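Decaprenyl diphosphate synthase (Rhodobacter capsulatus, PDB 3MZV) catalyses the stepwise addition of isopentenyl diphosphate units to an allylic diphosphate, making the long all-trans decaprenyl diphosphate chain. Local coordinates at the interface of chains A and B. Sequence-based numbering; all coordinates share one arbitrary frame. Chains: chain A/B, Decaprenyl diphosphate synthase.

The interface of chains A and B. Residues chain A 92, 118, 122, 125; chain B 92, 118, 122, 125.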
ATOM      1  N   HIS A  92       7.866   2.951   2.839  1.00 36.45           N
ATOM      2  CA  HIS A  92       6.878   3.705   3.597  1.00 37.17           C
ATOM      3  C   HIS A  92       7.342   4.208   4.965  1.00 38.89           C
ATOM      4  O   HIS A  92       6.989   5.329   5.365  1.00 37.87           O
ATOM      5  CB  HIS A  92       5.594   2.899   3.677  1.00 35.68           C
ATOM      6  CG  HIS A  92       4.891   2.861   2.369  1.00 33.87           C
ATOM      7  ND1 HIS A  92       3.590   2.428   2.234  1.00 31.71           N
ATOM      8  CD2 HIS A  92       5.311   3.219   1.132  1.00 33.56           C
ATOM      9  CE1 HIS A  92       3.244   2.507   0.959  1.00 35.22           C
ATOM     10  NE2 HIS A  92       4.256   3.010   0.272  1.00 35.96           N
ATOM     11  N   VAL A 118       6.226   6.546  -1.584  1.00 41.16           N
ATOM     12  CA  VAL A 118       4.873   6.061  -1.342  1.00 38.58           C
ATOM     13  C   VAL A 118       4.399   5.219  -2.519  1.00 36.02           C
ATOM     14  O   VAL A 118       3.953   4.105  -2.338  1.00 34.23           O
ATOM     15  CB  VAL A 118       3.863   7.213  -0.999  1.00 40.12           C
ATOM     16  CG1 VAL A 118       2.481   6.609  -0.896  1.00 40.52           C
ATOM     17  CG2 VAL A 118       4.253   7.903   0.327  1.00 38.49           C
ATOM     18  N   ASP A 122       3.690   1.191  -2.944  1.00 31.83           N
ATOM     19  CA  ASP A 122       2.350   0.729  -3.288  1.00 32.22           C
ATOM     20  C   ASP A 122       2.415  -0.250  -4.451  1.00 31.47           C
ATOM     21  O   ASP A 122       1.728  -1.244  -4.473  1.00 31.39           O
ATOM     22  CB  ASP A 122       1.424   1.902  -3.657  1.00 33.03           C
ATOM     23  CG  ASP A 122       0.963   2.705  -2.459  1.00 34.36           C
ATOM     24  OD1 ASP A 122       1.112   2.215  -1.320  1.00 33.82           O
ATOM     25  OD2 ASP A 122       0.436   3.811  -2.686  1.00 33.04           O
ATOM     26  N   PHE A 125       3.822  -3.624  -2.984  1.00 30.08           N
ATOM     27  CA  PHE A 125       2.818  -4.285  -2.202  1.00 29.18           C
ATOM     28  C   PHE A 125       1.813  -4.984  -3.175  1.00 29.42           C
ATOM     29  O   PHE A 125       1.507  -6.192  -3.023  1.00 28.63           O
ATOM     30  CB  PHE A 125       2.041  -3.300  -1.323  1.00 30.04           C
ATOM     31  CG  PHE A 125       2.673  -2.924   0.014  1.00 35.82           C
ATOM     32  CD1 PHE A 125       2.977  -3.884   0.966  1.00 37.54           C
ATOM     33  CD2 PHE A 125       2.758  -1.570   0.398  1.00 41.71           C
ATOM     34  CE1 PHE A 125       3.474  -3.513   2.268  1.00 37.69           C
ATOM     35  CE2 PHE A 125       3.244  -1.199   1.697  1.00 43.84           C
ATOM     36  CZ  PHE A 125       3.623  -2.186   2.610  1.00 39.16           C
TER
ATOM     37  N   HIS B  92      -3.210   7.995   0.015  1.00 39.72           N
ATOM     38  CA  HIS B  92      -1.843   8.098  -0.542  1.00 40.77           C
ATOM     39  C   HIS B  92      -1.673   9.244  -1.581  1.00 42.05           C
ATOM     40  O   HIS B  92      -0.645   9.906  -1.583  1.00 43.83           O
ATOM     41  CB  HIS B  92      -1.410   6.717  -1.129  1.00 38.87           C
ATOM     42  CG  HIS B  92      -1.095   5.699  -0.078  1.00 35.97           C
ATOM     43  ND1 HIS B  92      -0.417   4.526  -0.342  1.00 34.42           N
ATOM     44  CD2 HIS B  92      -1.330   5.700   1.253  1.00 30.78           C
ATOM     45  CE1 HIS B  92      -0.254   3.853   0.780  1.00 34.45           C
ATOM     46  NE2 HIS B  92      -0.796   4.544   1.767  1.00 36.84           N
ATOM     47  N   VAL B 118      -0.276   7.484   5.212  1.00 45.84           N
ATOM     48  CA  VAL B 118       0.411   6.397   4.522  1.00 43.06           C
ATOM     49  C   VAL B 118       0.089   5.093   5.193  1.00 41.40           C
ATOM     50  O   VAL B 118      -0.272   4.141   4.541  1.00 40.02           O
ATOM     51  CB  VAL B 118       1.938   6.592   4.451  1.00 44.37           C
ATOM     52  CG1 VAL B 118       2.579   5.366   3.794  1.00 43.38           C
ATOM     53  CG2 VAL B 118       2.277   7.849   3.655  1.00 41.76           C
ATOM     54  N   ASP B 122      -2.070   1.829   4.034  1.00 34.06           N
ATOM     55  CA  ASP B 122      -1.463   0.472   3.963  1.00 34.57           C
ATOM     56  C   ASP B 122      -2.301  -0.599   4.725  1.00 34.95           C
ATOM     57  O   ASP B 122      -2.493  -1.748   4.270  1.00 33.69           O
ATOM     58  CB  ASP B 122      -0.030   0.477   4.529  1.00 34.79           C
ATOM     59  CG  ASP B 122       0.973   1.240   3.645  1.00 32.13           C
ATOM     60  OD1 ASP B 122       0.688   1.466   2.487  1.00 33.98           O
ATOM     61  OD2 ASP B 122       2.073   1.567   4.138  1.00 36.06           O
ATOM     62  N   PHE B 125      -5.416  -1.427   2.673  1.00 33.27           N
ATOM     63  CA  PHE B 125      -5.026  -2.225   1.542  1.00 32.18           C
ATOM     64  C   PHE B 125      -4.796  -3.681   1.967  1.00 31.09           C
ATOM     65  O   PHE B 125      -5.261  -4.595   1.312  1.00 30.74           O
ATOM     66  CB  PHE B 125      -3.763  -1.664   0.909  1.00 31.71           C
ATOM     67  CG  PHE B 125      -3.446  -2.311  -0.422  1.00 37.87           C
ATOM     68  CD1 PHE B 125      -2.370  -3.176  -0.556  1.00 39.02           C
ATOM     69  CD2 PHE B 125      -4.283  -2.127  -1.505  1.00 41.62           C
ATOM     70  CE1 PHE B 125      -2.080  -3.793  -1.788  1.00 41.77           C
ATOM     71  CE2 PHE B 125      -4.013  -2.738  -2.733  1.00 42.50           C
ATOM     72  CZ  PHE B 125      -2.880  -3.590  -2.870  1.00 39.79           C
TER
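A:Val118 and B:Val118 meet tip to tip near the two-fold axis, their CG2 methyls 3.9 Å apart. A beta-branched valine suits this place because its second methyl remains for the opposite subunit: with CG1 of B:Val118 anti to the backbone N (chi1 176°), that methyl lies 3.7 Å from CG of the A:His92 ring, and A:Val118 does the same to B:His92. The two imidazoles pack edge-to-face. Farther along the same helices, A:Phe125 brings CE2 to 3.9 Å from CG of B:Asp122; its flat, apolar ring can lie against the carboxylate, planes 62° apart, without competing for the bond to A:His92. The two phenylalanines differ in chi1, a local departure from symmetry.

The polar rim uses both nitrogens of each histidine. ND1 of A:His92 donates almost perfectly straight to the syn lone pair of OD2 of B:Asp122, 2.6 Å away. Aspartate suits because its short side chain ends in a flat acceptor lying nearly in the imidazole plane. NE2 of A:His92 donates to the backbone O of A:Val118 at 2.8 Å, which, together with the ND1 bond, probably fixes the ring's rotation. With an acceptor at each nitrogen, the ring may well be protonated, adding charge attraction to the aspartate bond. A leucine in place of A:His92 would probably leave the B:Asp122 carboxylate without its cross-subunit donor. B:His92 and A:Asp122 repeat the link, helping hold together the dimer typical of this prenyltransferase family.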